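Local coordinates for thiosulfate sulfurtransferase (PDB 1YT8), which probably transfers sulfur from thiosulfate to cyanide, using a chain built of four rhodanese-like domains, at residues Val288-Glu293 with Val328-Arg334; Leu272-Glu278 with Ala323-Leu327; Ser199-Thr203 with Val215-Arg219. The contacts are given in a common frame with arbitrary orientation. Residue numbers count along the deposited sequence, not the author numbering.

Contact 1. Residues Val288-Glu293 with Val328-Arg334; sequences VRTPEE and VDDDGVR
This is a charged contact between two loops and the first turns of the following helices, at the C-terminal ends of neighbouring parallel strands 283-287 and 324-328 in the third rhodanese-like domain. CA atoms lie 6.1 Å apart for Val-288 and Val-328 and 5.9 Å for Arg-289 and Asp-329. Val-288 N donates to Val-328 O at 3.1 Å. Thr-290 (chi1 p) N-caps helix 291-296 in a capping box. Thr-290 N donates to Glu-293 OE1 at 3.0 Å; the return bond, Glu-293 N to Thr-290 OG1, is weak at 3.3 Å. Arg-289, Glu-293, Asp-330, Asp-331 and Arg-334 form a salt-bridge network. Arg-334 (m, t, m) makes salt bridges from NH1 and NH2 to Glu-293 OE1 and OE2, at 2.8 and 3.0 Å, and from NE to Asp-331 OD1, at 2.7 Å. Arg-289 NH1 makes another to Asp-330 OD2 at 3.0 Å; its NH2 binds Asp-287 and Gly-297. Water 1 donates to Glu-293 OE2 (2.7 Å) and Asp-330 OD2 (2.6 Å). Asp-329 OD1 makes an Asx turn to Asp-331 N and an Asx motif to Gly-332 N, both at 3.0 Å; its OD2 accepts from Ala-335 N. The layout is consistent with the rhodanese active-site loop, although 329-333 has no cysteine.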
loop_
_atom_site.group_PDB
_atom_site.type_symbol
_atom_site.label_atom_id
_atom_site.label_comp_id
_atom_site.label_asym_id
_atom_site.label_seq_id
_atom_site.Cartn_x
_atom_site.Cartn_y
_atom_site.Cartn_z
ATOM N N VAL A 288 -11.062 -8.973 0.254
ATOM C CA VAL A 288 -9.771 -9.539 -0.146
ATOM C C VAL A 288 -9.712 -10.309 -1.472
ATOM O O VAL A 288 -8.686 -10.923 -1.798
ATOM C CB VAL A 288 -9.208 -10.452 0.973
ATOM C CG1 VAL A 288 -8.998 -9.641 2.250
ATOM C CG2 VAL A 288 -10.152 -11.625 1.233
ATOM N N ARG A 289 -10.794 -10.279 -2.241
ATOM C CA ARG A 289 -10.826 -10.974 -3.527
ATOM C C ARG A 289 -10.071 -10.159 -4.580
ATOM O O ARG A 289 -9.524 -9.098 -4.275
ATOM C CB ARG A 289 -12.278 -11.182 -3.968
ATOM C CG ARG A 289 -13.136 -11.922 -2.952
ATOM C CD ARG A 289 -14.592 -11.912 -3.386
ATOM N NE ARG A 289 -15.089 -10.543 -3.491
ATOM C CZ ARG A 289 -16.122 -10.176 -4.236
ATOM N NH1 ARG A 289 -16.783 -11.080 -4.950
ATOM N NH2 ARG A 289 -16.483 -8.900 -4.280
ATOM N N THR A 290 -10.034 -10.656 -5.815
ATOM C CA THR A 290 -9.346 -9.951 -6.899
ATOM C C THR A 290 -10.081 -8.656 -7.234
ATOM O O THR A 290 -11.261 -8.503 -6.920
ATOM C CB THR A 290 -9.277 -10.804 -8.193
ATOM O OG1 THR A 290 -10.604 -11.038 -8.690
ATOM C CG2 THR A 290 -8.591 -12.138 -7.919
ATOM N N PRO A 291 -9.386 -7.695 -7.863
ATOM C CA PRO A 291 -10.023 -6.424 -8.223
ATOM C C PRO A 291 -11.244 -6.639 -9.125
ATOM O O PRO A 291 -12.266 -5.969 -8.974
ATOM C CB PRO A 291 -8.901 -5.672 -8.937
ATOM C CG PRO A 291 -7.678 -6.138 -8.199
ATOM C CD PRO A 291 -7.930 -7.636 -8.100
ATOM N N GLU A 292 -11.124 -7.582 -10.056
ATOM C CA GLU A 292 -12.198 -7.892 -11.000
ATOM C C GLU A 292 -13.471 -8.347 -10.292
ATOM O O GLU A 292 -14.569 -7.896 -10.621
ATOM C CB GLU A 292 -11.751 -8.982 -11.980
ATOM C CG GLU A 292 -10.643 -8.590 -12.959
ATOM C CD GLU A 292 -9.284 -8.371 -12.301
ATOM O OE1 GLU A 292 -8.965 -9.063 -11.312
ATOM O OE2 GLU A 292 -8.522 -7.513 -12.792
ATOM N N GLU A 293 -13.321 -9.253 -9.331
ATOM C CA GLU A 293 -14.459 -9.760 -8.576
ATOM C C GLU A 293 -15.116 -8.624 -7.802
ATOM O O GLU A 293 -16.339 -8.498 -7.781
ATOM C CB GLU A 293 -13.997 -10.845 -7.609
ATOM C CG GLU A 293 -13.594 -12.134 -8.290
ATOM C CD GLU A 293 -12.885 -13.077 -7.348
ATOM O OE1 GLU A 293 -11.702 -12.821 -7.038
ATOM O OE2 GLU A 293 -13.513 -14.063 -6.909
ATOM N N VAL A 328 -13.940 -9.693 3.877
ATOM C CA VAL A 328 -14.953 -10.257 2.992
ATOM C C VAL A 328 -14.402 -11.089 1.832
ATOM O O VAL A 328 -13.420 -10.716 1.197
ATOM C CB VAL A 328 -15.812 -9.128 2.358
ATOM C CG1 VAL A 328 -16.871 -9.722 1.427
ATOM C CG2 VAL A 328 -16.460 -8.287 3.449
ATOM N N ASP A 329 -15.042 -12.224 1.580
ATOM C CA ASP A 329 -14.711 -13.081 0.442
ATOM C C ASP A 329 -15.958 -13.916 0.174
ATOM O O ASP A 329 -16.891 -13.908 0.977
ATOM C CB ASP A 329 -13.466 -13.964 0.688
ATOM C CG ASP A 329 -13.760 -15.247 1.463
ATOM O OD1 ASP A 329 -14.916 -15.722 1.492
ATOM O OD2 ASP A 329 -12.794 -15.808 2.031
ATOM N N ASP A 330 -15.989 -14.617 -0.955
ATOM C CA ASP A 330 -17.146 -15.435 -1.308
ATOM C C ASP A 330 -16.724 -16.874 -1.565
ATOM O O ASP A 330 -17.373 -17.591 -2.328
ATOM C CB ASP A 330 -17.823 -14.872 -2.563
ATOM C CG ASP A 330 -16.858 -14.730 -3.744
ATOM O OD1 ASP A 330 -15.734 -15.270 -3.680
ATOM O OD2 ASP A 330 -17.230 -14.083 -4.748
ATOM N N ASP A 331 -15.647 -17.297 -0.910
ATOM C CA ASP A 331 -15.109 -18.639 -1.109
ATOM C C ASP A 331 -14.784 -19.398 0.172
ATOM O O ASP A 331 -14.619 -20.617 0.146
ATOM C CB ASP A 331 -13.840 -18.548 -1.955
ATOM C CG ASP A 331 -12.843 -17.558 -1.387
ATOM O OD1 ASP A 331 -13.015 -16.342 -1.627
ATOM O OD2 ASP A 331 -11.901 -17.992 -0.686
ATOM N N GLY A 332 -14.662 -18.681 1.283
ATOM C CA GLY A 332 -14.352 -19.331 2.545
ATOM C C GLY A 332 -12.881 -19.653 2.762
ATOM O O GLY A 332 -12.538 -20.368 3.702
ATOM N N VAL A 333 -12.007 -19.129 1.907
ATOM C CA VAL A 333 -10.575 -19.380 2.038
ATOM C C VAL A 333 -9.744 -18.104 2.171
ATOM O O VAL A 333 -8.997 -17.936 3.133
ATOM C CB VAL A 333 -10.022 -20.164 0.819
ATOM C CG1 VAL A 333 -8.501 -20.310 0.937
ATOM C CG2 VAL A 333 -10.669 -21.540 0.735
ATOM N N ARG A 334 -9.877 -17.214 1.196
ATOM C CA ARG A 334 -9.105 -15.975 1.158
ATOM C C ARG A 334 -9.184 -15.083 2.389
ATOM O O ARG A 334 -8.152 -14.657 2.913
ATOM C CB ARG A 334 -9.475 -15.193 -0.101
ATOM C CG ARG A 334 -9.055 -15.929 -1.366
ATOM C CD ARG A 334 -9.422 -15.178 -2.627
ATOM N NE ARG A 334 -10.858 -15.223 -2.887
ATOM C CZ ARG A 334 -11.420 -14.837 -4.027
ATOM N NH1 ARG A 334 -10.668 -14.374 -5.017
ATOM N NH2 ARG A 334 -12.734 -14.925 -4.179
HETATM O O HOH W 1 -16.220 -14.182 -7.157
#

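Contact 2. Residues Leu272-Glu278 with Ala323-Leu327; sequences LAQWQDE and ARLVL
Trp-275 lies flat under the side chain of Arg-324, with guanidinium and ring planes at 5° and centres 3.5 Å apart. Arg-324 CZ sits 3.5 Å from the centroid of the five-membered ring of Trp-275, a cation-pi contact. Arg-324 CD is 3.5 Å from the centroid of the six-membered ring, a CH-pi contact. Trp-275 has chi1 at -88° and chi2 at 14°. Arg-324 has chi1 at -145°, between wells, then t and p. The backbones are helix 272-277 and strand 324-327, nearly antiparallel at 154°, with axes 10.8 Å apart at closest approach. The nearest CA pairs are Leu-272 with Val-326 (7.8 Å) and Trp-275 with Arg-324 (8.8 Å). Val-326 (chi1 t) packs beside the stack: its CG2 is 4.0 Å from Leu-272 CD1 and 3.6 Å from Trp-275 CE3. Strands 283-287 and 348-352 flank this strand, and Leu-272 also touches both. Glu-278 (m, t) points toward the strand. Its OE1 accepts from Arg-324 NH1 at 2.9 Å and NH2 at 3.0 Å. Arg-324 NE bonds to Thr-283. The buried charge of Arg-324 is thus met by a carboxylate at its edge and an indole over its face, which tie the helix end to the sheet.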
loop_
_atom_site.group_PDB
_atom_site.type_symbol
_atom_site.label_atom_id
_atom_site.label_comp_id
_atom_site.label_asym_id
_atom_site.label_seq_id
_atom_site.Cartn_x
_atom_site.Cartn_y
_atom_site.Cartn_z
ATOM N N LEU A 272 -21.609 -7.078 12.149
ATOM C CA LEU A 272 -20.861 -6.021 11.482
ATOM C C LEU A 272 -21.509 -4.674 11.780
ATOM O O LEU A 272 -20.837 -3.728 12.192
ATOM C CB LEU A 272 -20.844 -6.255 9.969
ATOM C CG LEU A 272 -20.277 -5.114 9.113
ATOM C CD1 LEU A 272 -18.843 -4.819 9.534
ATOM C CD2 LEU A 272 -20.345 -5.488 7.639
ATOM N N ALA A 273 -22.821 -4.599 11.570
ATOM C CA ALA A 273 -23.570 -3.371 11.811
ATOM C C ALA A 273 -23.331 -2.861 13.229
ATOM O O ALA A 273 -23.171 -1.659 13.446
ATOM C CB ALA A 273 -25.062 -3.613 11.580
ATOM N N GLN A 274 -23.305 -3.779 14.188
ATOM C CA GLN A 274 -23.076 -3.422 15.581
ATOM C C GLN A 274 -21.712 -2.760 15.756
ATOM O O GLN A 274 -21.597 -1.718 16.405
ATOM C CB GLN A 274 -23.165 -4.666 16.467
ATOM C CG GLN A 274 -22.815 -4.421 17.929
ATOM C CD GLN A 274 -23.597 -3.264 18.529
ATOM O OE1 GLN A 274 -24.819 -3.185 18.390
ATOM N NE2 GLN A 274 -22.893 -2.361 19.205
ATOM N N TRP A 275 -20.679 -3.367 15.180
ATOM C CA TRP A 275 -19.333 -2.816 15.281
ATOM C C TRP A 275 -19.275 -1.406 14.706
ATOM O O TRP A 275 -18.674 -0.511 15.299
ATOM C CB TRP A 275 -18.332 -3.720 14.552
ATOM C CG TRP A 275 -17.777 -4.820 15.410
ATOM C CD1 TRP A 275 -18.257 -5.238 16.619
ATOM C CD2 TRP A 275 -16.645 -5.649 15.118
ATOM N NE1 TRP A 275 -17.493 -6.275 17.100
ATOM C CE2 TRP A 275 -16.498 -6.548 16.199
ATOM C CE3 TRP A 275 -15.742 -5.720 14.049
ATOM C CZ2 TRP A 275 -15.481 -7.511 16.241
ATOM C CZ3 TRP A 275 -14.729 -6.679 14.091
ATOM C CH2 TRP A 275 -14.609 -7.560 15.182
ATOM N N GLN A 276 -19.908 -1.214 13.556
ATOM C CA GLN A 276 -19.923 0.087 12.904
ATOM C C GLN A 276 -20.731 1.093 13.723
ATOM O O GLN A 276 -20.589 2.302 13.547
ATOM C CB GLN A 276 -20.510 -0.041 11.497
ATOM C CG GLN A 276 -19.779 -1.046 10.620
ATOM C CD GLN A 276 -20.498 -1.312 9.311
ATOM O OE1 GLN A 276 -21.697 -1.602 9.298
ATOM N NE2 GLN A 276 -19.769 -1.228 8.202
ATOM N N ASP A 277 -21.568 0.586 14.625
ATOM C CA ASP A 277 -22.394 1.444 15.468
ATOM C C ASP A 277 -21.630 1.894 16.713
ATOM O O ASP A 277 -22.067 2.802 17.422
ATOM C CB ASP A 277 -23.672 0.707 15.883
ATOM C CG ASP A 277 -24.665 1.611 16.599
ATOM O OD1 ASP A 277 -25.100 2.616 15.998
ATOM O OD2 ASP A 277 -25.011 1.317 17.762
ATOM N N GLU A 278 -20.491 1.254 16.978
ATOM C CA GLU A 278 -19.664 1.595 18.134
ATOM C C GLU A 278 -18.685 2.681 17.700
ATOM O O GLU A 278 -17.652 2.401 17.088
ATOM C CB GLU A 278 -18.918 0.355 18.628
ATOM C CG GLU A 278 -19.816 -0.872 18.727
ATOM C CD GLU A 278 -19.161 -2.043 19.430
ATOM O OE1 GLU A 278 -17.971 -2.315 19.169
ATOM O OE2 GLU A 278 -19.849 -2.702 20.237
ATOM N N ALA A 323 -6.896 -0.573 15.504
ATOM C CA ALA A 323 -8.214 -0.613 14.868
ATOM C C ALA A 323 -8.706 -2.044 14.688
ATOM O O ALA A 323 -7.992 -3.001 14.984
ATOM C CB ALA A 323 -8.176 0.089 13.514
ATOM N N ARG A 324 -9.920 -2.155 14.158
ATOM C CA ARG A 324 -10.617 -3.417 13.937
ATOM C C ARG A 324 -10.800 -3.666 12.436
ATOM O O ARG A 324 -11.158 -2.749 11.705
ATOM C CB ARG A 324 -11.986 -3.295 14.615
ATOM C CG ARG A 324 -12.537 -4.532 15.231
ATOM C CD ARG A 324 -13.442 -4.180 16.418
ATOM N NE ARG A 324 -14.474 -3.175 16.140
ATOM C CZ ARG A 324 -15.438 -2.861 17.006
ATOM N NH1 ARG A 324 -15.485 -3.473 18.182
ATOM N NH2 ARG A 324 -16.357 -1.948 16.711
ATOM N N LEU A 325 -10.564 -4.899 11.984
ATOM C CA LEU A 325 -10.722 -5.252 10.568
ATOM C C LEU A 325 -11.754 -6.365 10.344
ATOM O O LEU A 325 -11.798 -7.337 11.090
ATOM C CB LEU A 325 -9.387 -5.717 9.971
ATOM C CG LEU A 325 -8.307 -4.702 9.587
ATOM C CD1 LEU A 325 -7.917 -3.851 10.771
ATOM C CD2 LEU A 325 -7.102 -5.460 9.053
ATOM N N VAL A 326 -12.580 -6.214 9.313
ATOM C CA VAL A 326 -13.586 -7.223 8.968
ATOM C C VAL A 326 -13.331 -7.606 7.508
ATOM O O VAL A 326 -13.410 -6.763 6.617
ATOM C CB VAL A 326 -15.018 -6.678 9.109
ATOM C CG1 VAL A 326 -16.019 -7.734 8.666
ATOM C CG2 VAL A 326 -15.279 -6.281 10.550
ATOM N N LEU A 327 -13.027 -8.877 7.264
ATOM C CA LEU A 327 -12.710 -9.315 5.908
ATOM C C LEU A 327 -13.820 -10.037 5.158
ATOM O O LEU A 327 -14.519 -10.894 5.712
ATOM C CB LEU A 327 -11.452 -10.188 5.933
ATOM C CG LEU A 327 -10.223 -9.588 6.620
ATOM C CD1 LEU A 327 -9.000 -10.448 6.299
ATOM C CD2 LEU A 327 -9.998 -8.145 6.148
#

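Contact 3. Residues Ser199-Thr203 with Val215-Arg219; sequences SIIGT and VAALR
Ser-199 opens this helix-on-sheet contact inside a beta-alpha-beta unit of the second rhodanese-like domain, where strand 188-192 leads through helix 197-208 to strand 215-218. Residues Cys-193 to Arg-198, running into the first turn of the helix, line the sulfite site with Gln-312. Helix 199-203 and strand 215-218 run antiparallel at 172°, with axes 7.5 Å apart at closest approach. Ser-199 is nearest Ala-217, CA to CA 5.4 Å. Its OG, with chi1 p, lies 3.7 Å from Ala-217 CB and bonds to Arg-196 O. Ile-200 points away from the strand, towards helix 114-127. Thr-203 (chi1 m) points at the strand, with CG2 3.8 Å from Val-215 CG1 and OG1 3.3 Å from Ala-217 CB. Its OG1 donates to Ser-199 O at 2.8 Å. No direct hydrogen bond joins the segments. Water 2 spans them instead, donating to Ser-199 OG at 3.0 Å and Leu-218 O at 3.3 Å.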
loop_
_atom_site.group_PDB
_atom_site.type_symbol
_atom_site.label_atom_id
_atom_site.label_comp_id
_atom_site.label_asym_id
_atom_site.label_seq_id
_atom_site.Cartn_x
_atom_site.Cartn_y
_atom_site.Cartn_z
ATOM N N SER A 199 6.912 -14.401 -0.328
ATOM C CA SER A 199 7.231 -15.806 -0.587
ATOM C C SER A 199 7.206 -16.595 0.719
ATOM O O SER A 199 6.800 -17.759 0.739
ATOM C CB SER A 199 8.601 -15.958 -1.271
ATOM O OG SER A 199 9.681 -15.723 -0.377
ATOM N N ILE A 200 7.638 -15.964 1.811
ATOM C CA ILE A 200 7.640 -16.616 3.124
ATOM C C ILE A 200 6.195 -16.802 3.598
ATOM O O ILE A 200 5.803 -17.887 4.029
ATOM C CB ILE A 200 8.406 -15.772 4.178
ATOM C CG1 ILE A 200 9.896 -15.724 3.834
ATOM C CG2 ILE A 200 8.214 -16.373 5.574
ATOM C CD1 ILE A 200 10.687 -14.697 4.638
ATOM N N ILE A 201 5.409 -15.734 3.518
ATOM C CA ILE A 201 4.013 -15.774 3.935
ATOM C C ILE A 201 3.227 -16.772 3.081
ATOM O O ILE A 201 2.399 -17.526 3.596
ATOM C CB ILE A 201 3.358 -14.373 3.822
ATOM C CG1 ILE A 201 4.067 -13.383 4.753
ATOM C CG2 ILE A 201 1.875 -14.454 4.159
ATOM C CD1 ILE A 201 3.984 -13.751 6.227
ATOM N N GLY A 202 3.497 -16.781 1.778
ATOM C CA GLY A 202 2.800 -17.695 0.892
ATOM C C GLY A 202 3.152 -19.148 1.157
ATOM O O GLY A 202 2.282 -20.019 1.169
ATOM N N THR A 203 4.436 -19.419 1.362
ATOM C CA THR A 203 4.874 -20.782 1.631
ATOM C C THR A 203 4.299 -21.257 2.959
ATOM O O THR A 203 3.762 -22.359 3.051
ATOM C CB THR A 203 6.410 -20.873 1.680
ATOM O OG1 THR A 203 6.948 -20.497 0.406
ATOM C CG2 THR A 203 6.858 -22.296 2.005
ATOM N N VAL A 215 6.498 -28.084 -0.072
ATOM C CA VAL A 215 6.496 -26.658 -0.392
ATOM C C VAL A 215 7.754 -25.933 0.065
ATOM O O VAL A 215 8.373 -26.305 1.061
ATOM C CB VAL A 215 5.283 -25.949 0.264
ATOM C CG1 VAL A 215 5.062 -24.588 -0.379
ATOM C CG2 VAL A 215 4.041 -26.811 0.149
ATOM N N ALA A 216 8.129 -24.891 -0.668
ATOM C CA ALA A 216 9.304 -24.105 -0.315
ATOM C C ALA A 216 9.272 -22.750 -0.997
ATOM O O ALA A 216 8.674 -22.585 -2.062
ATOM C CB ALA A 216 10.587 -24.851 -0.707
ATOM N N ALA A 217 9.914 -21.771 -0.379
ATOM C CA ALA A 217 9.967 -20.446 -0.968
ATOM C C ALA A 217 11.220 -20.345 -1.830
ATOM O O ALA A 217 12.235 -20.980 -1.530
ATOM C CB ALA A 217 10.015 -19.391 0.131
ATOM N N LEU A 218 11.141 -19.591 -2.925
ATOM C CA LEU A 218 12.328 -19.371 -3.737
ATOM C C LEU A 218 13.058 -18.323 -2.905
ATOM O O LEU A 218 12.581 -17.193 -2.758
ATOM C CB LEU A 218 11.978 -18.784 -5.104
ATOM C CG LEU A 218 13.175 -18.194 -5.866
ATOM C CD1 LEU A 218 14.243 -19.265 -6.076
ATOM C CD2 LEU A 218 12.710 -17.634 -7.207
ATOM N N ARG A 219 14.204 -18.699 -2.347
ATOM C CA ARG A 219 14.967 -17.796 -1.492
ATOM C C ARG A 219 15.434 -16.515 -2.173
ATOM O O ARG A 219 16.234 -16.543 -3.101
ATOM C CB ARG A 219 16.169 -18.530 -0.899
ATOM C CG ARG A 219 16.881 -17.772 0.208
ATOM C CD ARG A 219 18.039 -18.606 0.732
ATOM N NE ARG A 219 17.589 -19.952 1.081
ATOM C CZ ARG A 219 18.298 -21.057 0.871
ATOM N NH1 ARG A 219 19.497 -20.985 0.309
ATOM N NH2 ARG A 219 17.802 -22.237 1.219
HETATM O O HOH W 2 12.685 -15.681 0.128
#

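Overall arrangement
Contacts 1 and 2 belong to the third rhodanese-like domain and share strand 324-328. Contact 2 holds a helix against its start, and contact 1 holds the loops at its C-terminal end. They touch where Val-288 CG1 meets Leu-327 CD1 at 4.1 Å. Contact 3 lies in the second domain, its centre about 22 Å from that of contact 1 and 32 Å from that of contact 2. Contacts 2 and 3 are both buried and set a helix nearly antiparallel to a strand. Contact 2 uses a stacked arginine and a salt bridge, contact 3 small side chains and a water. Contact 1 is partly exposed and the most charged.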